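Side-chain contacts in glutathione S-transferase (Pseudomonas fluorescens, PDB 3M3M), which binds glutathione and probably catalyses its transfer to electrophilic substrates: residues 112-117 with 125-130; 137-142 with 174-179; 166-171 with 185-190. All coordinates share one frame; numbering follows the deposited sequence.

Interaction 1 of 3, residues 112-117 with 125-130; sequences RFIQLY and REEYLK
I114 and Y128 meet where helices 87-117 and 125-146 form a hairpin of the all-helical C-terminal domain of a glutathione S-transferase. The axes of the two short segments stay 10.5 Å apart and run at 128° to each other, far enough for an isoleucine and a tyrosine to fill the gap between them. The apolar part rests on these two buried side chains. Methyl CG2 of I114, held anti to the backbone N by a chi1 of -72°, reaches CD1 of the tyrosine ring obliquely, at 3.9 Å. Beta-branching suits the place, because CG2 serves Y128 while the other branch runs on toward E127. Further along, CB of Q115 lies 4.1 Å from CE1 of Y128, so the aliphatic root of the glutamine flanks the ring as well. Tyrosine gives a flat apolar body to pack against I114 and a hydroxyl at its end, which probably bonds to the carbonyl of G174 in the loop beyond. With an alanine in place of Y128, CG2 of I114 would probably lose its ring, a gap would open between the helices and the G174 carbonyl would lose that partner. Charged groups of the second helix pair locally: E127 forms a salt bridge with R124, just before the helix, and on the outer side NZ of K130 bridges to OE2 of E126 at 3.2 Å. The end of E127 also borders the isoleucine: terminal methyl CD1 of I114 lies against the carboxylate group, 3.7 Å from its carbon CD.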
loop_
_atom_site.group_PDB
_atom_site.type_symbol
_atom_site.label_atom_id
_atom_site.label_comp_id
_atom_site.label_asym_id
_atom_site.label_seq_id
_atom_site.Cartn_x
_atom_site.Cartn_y
_atom_site.Cartn_z
ATOM N N ARG A 112 -12.604 1.851 3.867
ATOM C CA ARG A 112 -12.612 0.354 3.966
ATOM C C ARG A 112 -12.630 -0.038 5.450
ATOM O O ARG A 112 -13.311 -0.986 5.837
ATOM C CB ARG A 112 -11.346 -0.176 3.267
ATOM C CG ARG A 112 -11.036 -1.674 3.673
ATOM C CD ARG A 112 -10.007 -2.228 2.634
ATOM N NE ARG A 112 -9.615 -3.640 2.942
ATOM C CZ ARG A 112 -8.634 -4.008 3.765
ATOM N NH1 ARG A 112 -7.951 -3.082 4.458
ATOM N NH2 ARG A 112 -8.233 -5.290 3.834
ATOM N N PHE A 113 -11.873 0.650 6.302
ATOM C CA PHE A 113 -11.920 0.307 7.755
ATOM C C PHE A 113 -13.328 0.490 8.310
ATOM O O PHE A 113 -13.875 -0.427 8.930
ATOM C CB PHE A 113 -10.944 1.136 8.571
ATOM C CG PHE A 113 -10.979 0.794 10.018
ATOM C CD1 PHE A 113 -10.385 -0.361 10.477
ATOM C CD2 PHE A 113 -11.639 1.659 10.930
ATOM C CE1 PHE A 113 -10.415 -0.659 11.841
ATOM C CE2 PHE A 113 -11.700 1.312 12.283
ATOM C CZ PHE A 113 -11.108 0.163 12.715
ATOM N N ILE A 114 -13.929 1.634 8.014
ATOM C CA ILE A 114 -15.296 1.916 8.476
ATOM C C ILE A 114 -16.277 0.863 8.007
ATOM O O ILE A 114 -17.093 0.354 8.811
ATOM C CB ILE A 114 -15.736 3.351 8.040
ATOM C CG1 ILE A 114 -14.967 4.393 8.897
ATOM C CG2 ILE A 114 -17.274 3.557 8.212
ATOM C CD1 ILE A 114 -15.129 5.889 8.256
ATOM N N GLN A 115 -16.255 0.537 6.717
ATOM C CA GLN A 115 -17.235 -0.393 6.162
ATOM C C GLN A 115 -16.865 -1.857 6.508
ATOM O O GLN A 115 -17.682 -2.605 6.983
ATOM C CB GLN A 115 -17.305 -0.242 4.663
ATOM C CG GLN A 115 -18.332 -1.169 3.980
ATOM C CD GLN A 115 -18.506 -0.844 2.510
ATOM O OE1 GLN A 115 -18.258 0.304 2.071
ATOM N NE2 GLN A 115 -18.937 -1.854 1.723
ATOM N N LEU A 116 -15.669 -2.294 6.174
ATOM C CA LEU A 116 -15.359 -3.711 6.345
ATOM C C LEU A 116 -15.129 -4.060 7.855
ATOM O O LEU A 116 -15.513 -5.203 8.292
ATOM C CB LEU A 116 -14.051 -3.985 5.578
ATOM C CG LEU A 116 -13.631 -5.466 5.660
ATOM C CD1 LEU A 116 -14.539 -6.426 4.921
ATOM C CD2 LEU A 116 -12.223 -5.519 4.999
ATOM N N TYR A 117 -14.433 -3.178 8.594
ATOM C CA TYR A 117 -14.044 -3.513 9.990
ATOM C C TYR A 117 -15.119 -3.149 10.970
ATOM O O TYR A 117 -15.259 -3.840 11.969
ATOM C CB TYR A 117 -12.755 -2.924 10.441
ATOM C CG TYR A 117 -11.560 -3.662 9.932
ATOM C CD1 TYR A 117 -10.893 -4.556 10.769
ATOM C CD2 TYR A 117 -11.101 -3.491 8.613
ATOM C CE1 TYR A 117 -9.785 -5.264 10.321
ATOM C CE2 TYR A 117 -9.973 -4.205 8.149
ATOM C CZ TYR A 117 -9.335 -5.050 9.023
ATOM O OH TYR A 117 -8.247 -5.787 8.630
ATOM N N ARG A 125 -21.322 7.541 9.284
ATOM C CA ARG A 125 -21.793 7.638 7.905
ATOM C C ARG A 125 -21.439 8.995 7.229
ATOM O O ARG A 125 -21.052 9.005 6.071
ATOM C CB ARG A 125 -23.292 7.350 7.777
ATOM C CG ARG A 125 -23.693 7.323 6.316
ATOM C CD ARG A 125 -25.139 6.849 6.021
ATOM N NE ARG A 125 -25.174 5.382 5.974
ATOM C CZ ARG A 125 -24.797 4.628 4.936
ATOM N NH1 ARG A 125 -24.387 5.176 3.780
ATOM N NH2 ARG A 125 -24.839 3.308 5.072
ATOM N N GLU A 126 -21.636 10.109 7.918
ATOM C CA GLU A 126 -21.324 11.412 7.303
ATOM C C GLU A 126 -19.804 11.460 6.931
ATOM O O GLU A 126 -19.424 11.928 5.839
ATOM C CB GLU A 126 -21.685 12.530 8.290
ATOM C CG GLU A 126 -21.068 13.917 8.000
ATOM C CD GLU A 126 -21.837 15.076 8.706
ATOM O OE1 GLU A 126 -22.967 14.823 9.231
ATOM O OE2 GLU A 126 -21.320 16.230 8.687
ATOM N N GLU A 127 -18.964 11.062 7.867
ATOM C CA GLU A 127 -17.479 10.941 7.688
ATOM C C GLU A 127 -17.181 10.122 6.458
ATOM O O GLU A 127 -16.383 10.538 5.601
ATOM C CB GLU A 127 -16.840 10.274 8.903
ATOM C CG GLU A 127 -15.381 9.949 8.749
ATOM C CD GLU A 127 -14.787 9.207 9.940
ATOM O OE1 GLU A 127 -15.526 8.932 10.901
ATOM O OE2 GLU A 127 -13.575 8.884 9.882
ATOM N N TYR A 128 -17.802 8.949 6.394
ATOM C CA TYR A 128 -17.652 7.992 5.295
ATOM C C TYR A 128 -18.013 8.586 3.947
ATOM O O TYR A 128 -17.314 8.391 2.953
ATOM C CB TYR A 128 -18.534 6.769 5.603
ATOM C CG TYR A 128 -18.657 5.736 4.548
ATOM C CD1 TYR A 128 -17.758 4.632 4.496
ATOM C CD2 TYR A 128 -19.678 5.810 3.598
ATOM C CE1 TYR A 128 -17.912 3.642 3.507
ATOM C CE2 TYR A 128 -19.828 4.861 2.609
ATOM C CZ TYR A 128 -18.954 3.759 2.571
ATOM O OH TYR A 128 -19.189 2.776 1.635
ATOM N N LEU A 129 -19.111 9.329 3.901
ATOM C CA LEU A 129 -19.464 9.962 2.626
ATOM C C LEU A 129 -18.432 11.018 2.192
ATOM O O LEU A 129 -18.206 11.104 1.013
ATOM C CB LEU A 129 -20.875 10.617 2.688
ATOM C CG LEU A 129 -21.955 9.495 2.749
ATOM C CD1 LEU A 129 -23.297 10.231 3.013
ATOM C CD2 LEU A 129 -22.020 8.510 1.550
ATOM N N LYS A 130 -17.861 11.755 3.132
ATOM C CA LYS A 130 -16.785 12.743 2.822
ATOM C C LYS A 130 -15.533 11.995 2.313
ATOM O O LYS A 130 -14.887 12.431 1.329
ATOM C CB LYS A 130 -16.424 13.616 4.004
ATOM C CG LYS A 130 -17.625 14.575 4.482
ATOM C CD LYS A 130 -17.271 15.369 5.757
ATOM C CE LYS A 130 -18.132 16.644 5.860
ATOM N NZ LYS A 130 -19.589 16.317 5.952
#

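Interaction 2 of 3, residues 137-142 with 174-179; sequences KALDVM and GGFDLS
L139 of helix 125-146 points its side chain at F176 and L178, two apolar residues in the loop that joins helix 159-168 to helix 182-192. CB leaves the helix toward the loop and touches neither of them itself. CG, set anti to the carbonyl carbon by a chi1 of -62°, is the fork that sends the two methyls to different neighbours. CD1 does the touching across this contact: it approaches the F176 ring obliquely, 3.9 Å from CD1 of the phenylalanine, and also lies 4.2 Å from the F176 CB. The same methyl meets CD2 of L178 at 4.2 Å, so that one tip is shared by an aromatic and an aliphatic partner. The other methyl, CD2, turns to T168 of helix 159-168. A leucine suits this place because its fork lets one short side chain serve both loop and helix. The F176 ring also meets Y136, edge-to-face, and packs on I108 and A111 of helix 87-117. Beside these apolar residues the loop is shaped by an Asx turn: OD1 of D177 accepts hydrogen bonds from the backbone N of S179 (3.0 Å) and from the S179 hydroxyl OG (2.6 Å), both from the same face of the carboxylate plane. Aspartate is short enough for its OD1 to reach the backbone N two residues on, and serine adds a second donor to the same oxygen. No polar bond joins the two segments; a leucine clasped by loop side chains is plain core packing, fastening an interhelical loop to the helical bundle of the glutathione transferase C-terminal domain.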
loop_
_atom_site.group_PDB
_atom_site.type_symbol
_atom_site.label_atom_id
_atom_site.label_comp_id
_atom_site.label_asym_id
_atom_site.label_seq_id
_atom_site.Cartn_x
_atom_site.Cartn_y
_atom_site.Cartn_z
ATOM N N LYS A 137 -11.822 11.600 -5.856
ATOM C CA LYS A 137 -10.955 12.610 -6.450
ATOM C C LYS A 137 -9.569 12.017 -6.739
ATOM O O LYS A 137 -8.961 12.268 -7.743
ATOM C CB LYS A 137 -10.863 13.839 -5.528
ATOM C CG LYS A 137 -9.942 14.963 -6.008
ATOM C CD LYS A 137 -10.010 16.164 -4.960
ATOM C CE LYS A 137 -9.089 17.356 -5.268
ATOM N NZ LYS A 137 -7.630 16.925 -5.630
ATOM N N ALA A 138 -9.027 11.246 -5.773
ATOM C CA ALA A 138 -7.711 10.593 -6.001
ATOM C C ALA A 138 -7.802 9.527 -7.116
ATOM O O ALA A 138 -6.893 9.414 -7.955
ATOM C CB ALA A 138 -7.232 9.934 -4.660
ATOM N N LEU A 139 -8.874 8.717 -7.121
ATOM C CA LEU A 139 -9.003 7.711 -8.198
ATOM C C LEU A 139 -9.140 8.400 -9.573
ATOM O O LEU A 139 -8.557 7.901 -10.548
ATOM C CB LEU A 139 -10.238 6.815 -7.918
ATOM C CG LEU A 139 -10.139 6.004 -6.584
ATOM C CD1 LEU A 139 -11.536 5.314 -6.270
ATOM C CD2 LEU A 139 -9.028 4.933 -6.755
ATOM N N ASP A 140 -9.739 9.611 -9.574
ATOM C CA ASP A 140 -9.815 10.339 -10.819
ATOM C C ASP A 140 -8.459 10.751 -11.333
ATOM O O ASP A 140 -8.159 10.638 -12.533
ATOM C CB ASP A 140 -10.662 11.630 -10.672
ATOM C CG ASP A 140 -12.141 11.379 -10.487
ATOM O OD1 ASP A 140 -12.659 10.232 -10.737
ATOM O OD2 ASP A 140 -12.791 12.332 -9.971
ATOM N N VAL A 141 -7.570 11.191 -10.438
ATOM C CA VAL A 141 -6.171 11.466 -10.862
ATOM C C VAL A 141 -5.458 10.249 -11.497
ATOM O O VAL A 141 -4.785 10.358 -12.547
ATOM C CB VAL A 141 -5.344 11.989 -9.646
ATOM C CG1 VAL A 141 -3.860 12.156 -10.052
ATOM C CG2 VAL A 141 -5.963 13.353 -9.127
HETATM N N MSE A 142 -5.605 9.088 -10.812
HETATM C CA MSE A 142 -4.977 7.871 -11.292
HETATM C C MSE A 142 -5.589 7.491 -12.678
HETATM O O MSE A 142 -4.844 7.019 -13.525
HETATM C CB MSE A 142 -5.258 6.710 -10.263
HETATM C CG MSE A 142 -4.402 6.951 -9.012
HETATM SE SE MSE A 142 -5.020 5.540 -7.715
HETATM C CE MSE A 142 -4.397 3.932 -8.817
ATOM N N GLY A 174 -14.415 -0.668 0.747
ATOM C CA GLY A 174 -14.766 0.637 1.362
ATOM C C GLY A 174 -15.873 1.354 0.536
ATOM O O GLY A 174 -16.151 2.553 0.781
ATOM N N GLY A 175 -16.526 0.604 -0.378
ATOM C CA GLY A 175 -17.689 1.130 -1.104
ATOM C C GLY A 175 -17.412 1.949 -2.342
ATOM O O GLY A 175 -18.335 2.514 -2.943
ATOM N N PHE A 176 -16.164 2.034 -2.766
ATOM C CA PHE A 176 -15.850 2.593 -4.087
ATOM C C PHE A 176 -16.163 1.678 -5.253
ATOM O O PHE A 176 -15.821 0.482 -5.264
ATOM C CB PHE A 176 -14.341 3.041 -4.175
ATOM C CG PHE A 176 -13.977 4.026 -3.102
ATOM C CD1 PHE A 176 -14.101 5.438 -3.353
ATOM C CD2 PHE A 176 -13.491 3.591 -1.840
ATOM C CE1 PHE A 176 -13.756 6.390 -2.306
ATOM C CE2 PHE A 176 -13.188 4.569 -0.806
ATOM C CZ PHE A 176 -13.332 5.943 -1.049
ATOM N N ASP A 177 -16.774 2.268 -6.284
ATOM C CA ASP A 177 -17.204 1.470 -7.415
ATOM C C ASP A 177 -16.180 1.609 -8.517
ATOM O O ASP A 177 -16.141 2.632 -9.264
ATOM C CB ASP A 177 -18.573 1.995 -7.868
ATOM C CG ASP A 177 -19.110 1.272 -9.090
ATOM O OD1 ASP A 177 -18.501 0.312 -9.645
ATOM O OD2 ASP A 177 -20.244 1.698 -9.519
ATOM N N LEU A 178 -15.320 0.589 -8.642
ATOM C CA LEU A 178 -14.223 0.720 -9.589
ATOM C C LEU A 178 -14.705 0.507 -10.997
ATOM O O LEU A 178 -13.940 0.640 -11.910
ATOM C CB LEU A 178 -13.063 -0.296 -9.290
ATOM C CG LEU A 178 -12.393 0.056 -7.901
ATOM C CD1 LEU A 178 -11.330 -0.948 -7.669
ATOM C CD2 LEU A 178 -11.791 1.450 -7.902
ATOM N N SER A 179 -15.990 0.099 -11.191
ATOM C CA SER A 179 -16.461 -0.033 -12.600
ATOM C C SER A 179 -16.520 1.337 -13.281
ATOM O O SER A 179 -16.512 1.396 -14.515
ATOM C CB SER A 179 -17.859 -0.710 -12.730
ATOM O OG SER A 179 -18.886 0.189 -12.244
#

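Interaction 3 of 3, residues 166-171 with 185-190; sequences AYTHVA and QAWMQR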
loop_
_atom_site.group_PDB
_atom_site.type_symbol
_atom_site.label_atom_id
_atom_site.label_comp_id
_atom_site.label_asym_id
_atom_site.label_seq_id
_atom_site.Cartn_x
_atom_site.Cartn_y
_atom_site.Cartn_z
ATOM N N ALA A 166 -2.078 -1.508 -3.421
ATOM C CA ALA A 166 -2.391 -2.217 -2.172
ATOM C C ALA A 166 -3.803 -1.897 -1.671
ATOM O O ALA A 166 -4.543 -2.847 -1.358
ATOM C CB ALA A 166 -1.311 -1.912 -1.058
ATOM N N TYR A 167 -4.194 -0.619 -1.555
ATOM C CA TYR A 167 -5.535 -0.376 -1.166
ATOM C C TYR A 167 -6.466 -0.222 -2.390
ATOM O O TYR A 167 -7.671 -0.440 -2.226
ATOM C CB TYR A 167 -5.620 0.947 -0.346
ATOM C CG TYR A 167 -5.188 0.655 1.102
ATOM C CD1 TYR A 167 -6.067 -0.024 1.978
ATOM C CD2 TYR A 167 -3.977 1.155 1.557
ATOM C CE1 TYR A 167 -5.655 -0.272 3.347
ATOM C CE2 TYR A 167 -3.586 0.968 2.915
ATOM C CZ TYR A 167 -4.431 0.277 3.785
ATOM O OH TYR A 167 -3.972 0.029 5.132
ATOM N N THR A 168 -5.943 0.244 -3.505
ATOM C CA THR A 168 -6.945 0.428 -4.601
ATOM C C THR A 168 -7.617 -0.928 -4.960
ATOM O O THR A 168 -8.805 -0.946 -5.235
ATOM C CB THR A 168 -6.317 1.045 -5.838
ATOM O OG1 THR A 168 -5.718 2.319 -5.500
ATOM C CG2 THR A 168 -7.408 1.326 -6.936
ATOM N N HIS A 169 -6.859 -1.996 -4.990
ATOM C CA HIS A 169 -7.431 -3.295 -5.375
ATOM C C HIS A 169 -8.565 -3.774 -4.443
ATOM O O HIS A 169 -9.337 -4.653 -4.896
ATOM C CB HIS A 169 -6.316 -4.362 -5.584
ATOM C CG HIS A 169 -6.060 -5.218 -4.391
ATOM N ND1 HIS A 169 -5.430 -4.768 -3.257
ATOM C CD2 HIS A 169 -6.320 -6.540 -4.180
ATOM C CE1 HIS A 169 -5.296 -5.760 -2.390
ATOM N NE2 HIS A 169 -5.866 -6.846 -2.912
ATOM N N VAL A 170 -8.651 -3.247 -3.190
ATOM C CA VAL A 170 -9.728 -3.579 -2.247
ATOM C C VAL A 170 -10.635 -2.344 -1.984
ATOM O O VAL A 170 -11.377 -2.266 -1.001
ATOM C CB VAL A 170 -9.185 -4.201 -0.917
ATOM C CG1 VAL A 170 -8.689 -5.654 -1.230
ATOM C CG2 VAL A 170 -8.051 -3.378 -0.319
ATOM N N ALA A 171 -10.623 -1.374 -2.938
ATOM C CA ALA A 171 -11.396 -0.145 -2.718
ATOM C C ALA A 171 -12.890 -0.468 -2.684
ATOM O O ALA A 171 -13.630 0.218 -1.980
ATOM C CB ALA A 171 -11.096 0.895 -3.757
ATOM N N GLN A 185 -8.966 -0.411 -13.600
ATOM C CA GLN A 185 -9.186 -1.858 -13.660
ATOM C C GLN A 185 -8.176 -2.508 -14.590
ATOM O O GLN A 185 -7.631 -3.578 -14.261
ATOM C CB GLN A 185 -10.666 -2.153 -14.046
ATOM C CG GLN A 185 -11.686 -1.702 -13.084
ATOM C CD GLN A 185 -13.118 -2.040 -13.635
ATOM O OE1 GLN A 185 -13.445 -1.690 -14.794
ATOM N NE2 GLN A 185 -13.956 -2.634 -12.786
ATOM N N ALA A 186 -7.843 -1.907 -15.740
ATOM C CA ALA A 186 -6.909 -2.558 -16.673
ATOM C C ALA A 186 -5.487 -2.539 -16.085
ATOM O O ALA A 186 -4.698 -3.426 -16.268
ATOM C CB ALA A 186 -6.924 -1.818 -18.072
ATOM N N TRP A 187 -5.170 -1.461 -15.341
ATOM C CA TRP A 187 -3.885 -1.438 -14.618
ATOM C C TRP A 187 -3.805 -2.508 -13.511
ATOM O O TRP A 187 -2.733 -3.178 -13.331
ATOM C CB TRP A 187 -3.720 -0.019 -14.064
ATOM C CG TRP A 187 -2.653 0.176 -13.010
ATOM C CD1 TRP A 187 -1.335 0.394 -13.162
ATOM C CD2 TRP A 187 -2.944 0.290 -11.608
ATOM N NE1 TRP A 187 -0.723 0.578 -11.882
ATOM C CE2 TRP A 187 -1.708 0.575 -10.933
ATOM C CE3 TRP A 187 -4.146 0.187 -10.886
ATOM C CZ2 TRP A 187 -1.621 0.751 -9.492
ATOM C CZ3 TRP A 187 -4.082 0.364 -9.434
ATOM C CH2 TRP A 187 -2.812 0.650 -8.787
HETATM N N MSE A 188 -4.906 -2.699 -12.751
HETATM C CA MSE A 188 -4.910 -3.722 -11.700
HETATM C C MSE A 188 -4.628 -5.070 -12.428
HETATM O O MSE A 188 -3.926 -5.912 -11.909
HETATM C CB MSE A 188 -6.265 -3.840 -11.058
HETATM C CG MSE A 188 -6.396 -2.722 -10.061
HETATM SE SE MSE A 188 -8.176 -2.486 -9.286
HETATM C CE MSE A 188 -8.746 -4.376 -8.786
ATOM N N GLN A 189 -5.341 -5.311 -13.533
ATOM C CA GLN A 189 -4.986 -6.512 -14.358
ATOM C C GLN A 189 -3.528 -6.711 -14.747
ATOM O O GLN A 189 -3.005 -7.828 -14.603
ATOM C CB GLN A 189 -5.912 -6.573 -15.594
ATOM C CG GLN A 189 -6.992 -7.477 -15.330
ATOM C CD GLN A 189 -6.424 -8.822 -15.605
ATOM O OE1 GLN A 189 -5.502 -8.925 -16.455
ATOM N NE2 GLN A 189 -6.876 -9.844 -14.892
ATOM N N ARG A 190 -2.828 -5.651 -15.168
ATOM C CA ARG A 190 -1.431 -5.681 -15.477
ATOM C C ARG A 190 -0.559 -5.996 -14.251
ATOM O O ARG A 190 0.352 -6.776 -14.331
ATOM C CB ARG A 190 -0.921 -4.339 -16.082
ATOM C CG ARG A 190 -1.572 -4.111 -17.400
ATOM C CD ARG A 190 -0.743 -3.158 -18.267
ATOM N NE ARG A 190 -1.278 -1.941 -17.873
ATOM C CZ ARG A 190 -2.383 -1.340 -18.309
ATOM N NH1 ARG A 190 -3.155 -1.710 -19.341
ATOM N NH2 ARG A 190 -2.689 -0.275 -17.667
#
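Ring atom ND1 of H169, the residue against whose CA and CB the methyl of selenomethionine M188 packs, donates to the backbone O of A166 at 2.8 Å. The bond is bent, 131° at the hydrogen; it lies close to the plane of the imidazole but well above that of the carbonyl. It fastens the ring back over the C-terminal end of helix 159-168, in the helical domain of the glutathione transferase fold, where a type I turn from T168 to A171 leads the chain away. Methyl CG1 of V170 sits 3.5 Å above one face of the ring, displaced toward its rim, and Y165 stacks with it too. Histidine suits the place by joining a donor to a flat surface.

No hydrogen bond crosses to helix 182-192; the contact is van der Waals packing, partly against backbone atoms. The M188 chain runs out from its helix and bends at chi3 (46°), which brings CE to 3.8 Å from CA of H169 and 4.0 Å from its CB. A long, flexible chain can follow the backbone surface of the turn in this way; the selenium replaces the natural sulfur. Y167, on the same short segment, points elsewhere and touches the bound glutathione.

W187 completes the contact and is itself steadied by the bond from its NE1 to D161. T168 is two-faced: its hydroxyl bonds to the L164 carbonyl one turn back, while its methyl turns to the tryptophan. That methyl, CG2, lies at the edge of the indole, near its plane and 4.3 Å from CZ3.

Followed from the N terminus, interaction 1 comes first and closes the short connection between helices 87-117 and 125-146. It is complete before the others open, so it stands in series with them. Interaction 2 starts further along helix 125-146 and spans helix 159-168 to reach the loop at 174-179. Interaction 3 opens inside that span, at 166-171, and closes beyond it, on helix 182-192; the two therefore cross rather than nest. They also meet directly, through a probable hydrogen bond from F176 N to A171 O. Together the three contacts tie the successive helices of the C-terminal domain, from 87-117 to 182-192, into one bundle.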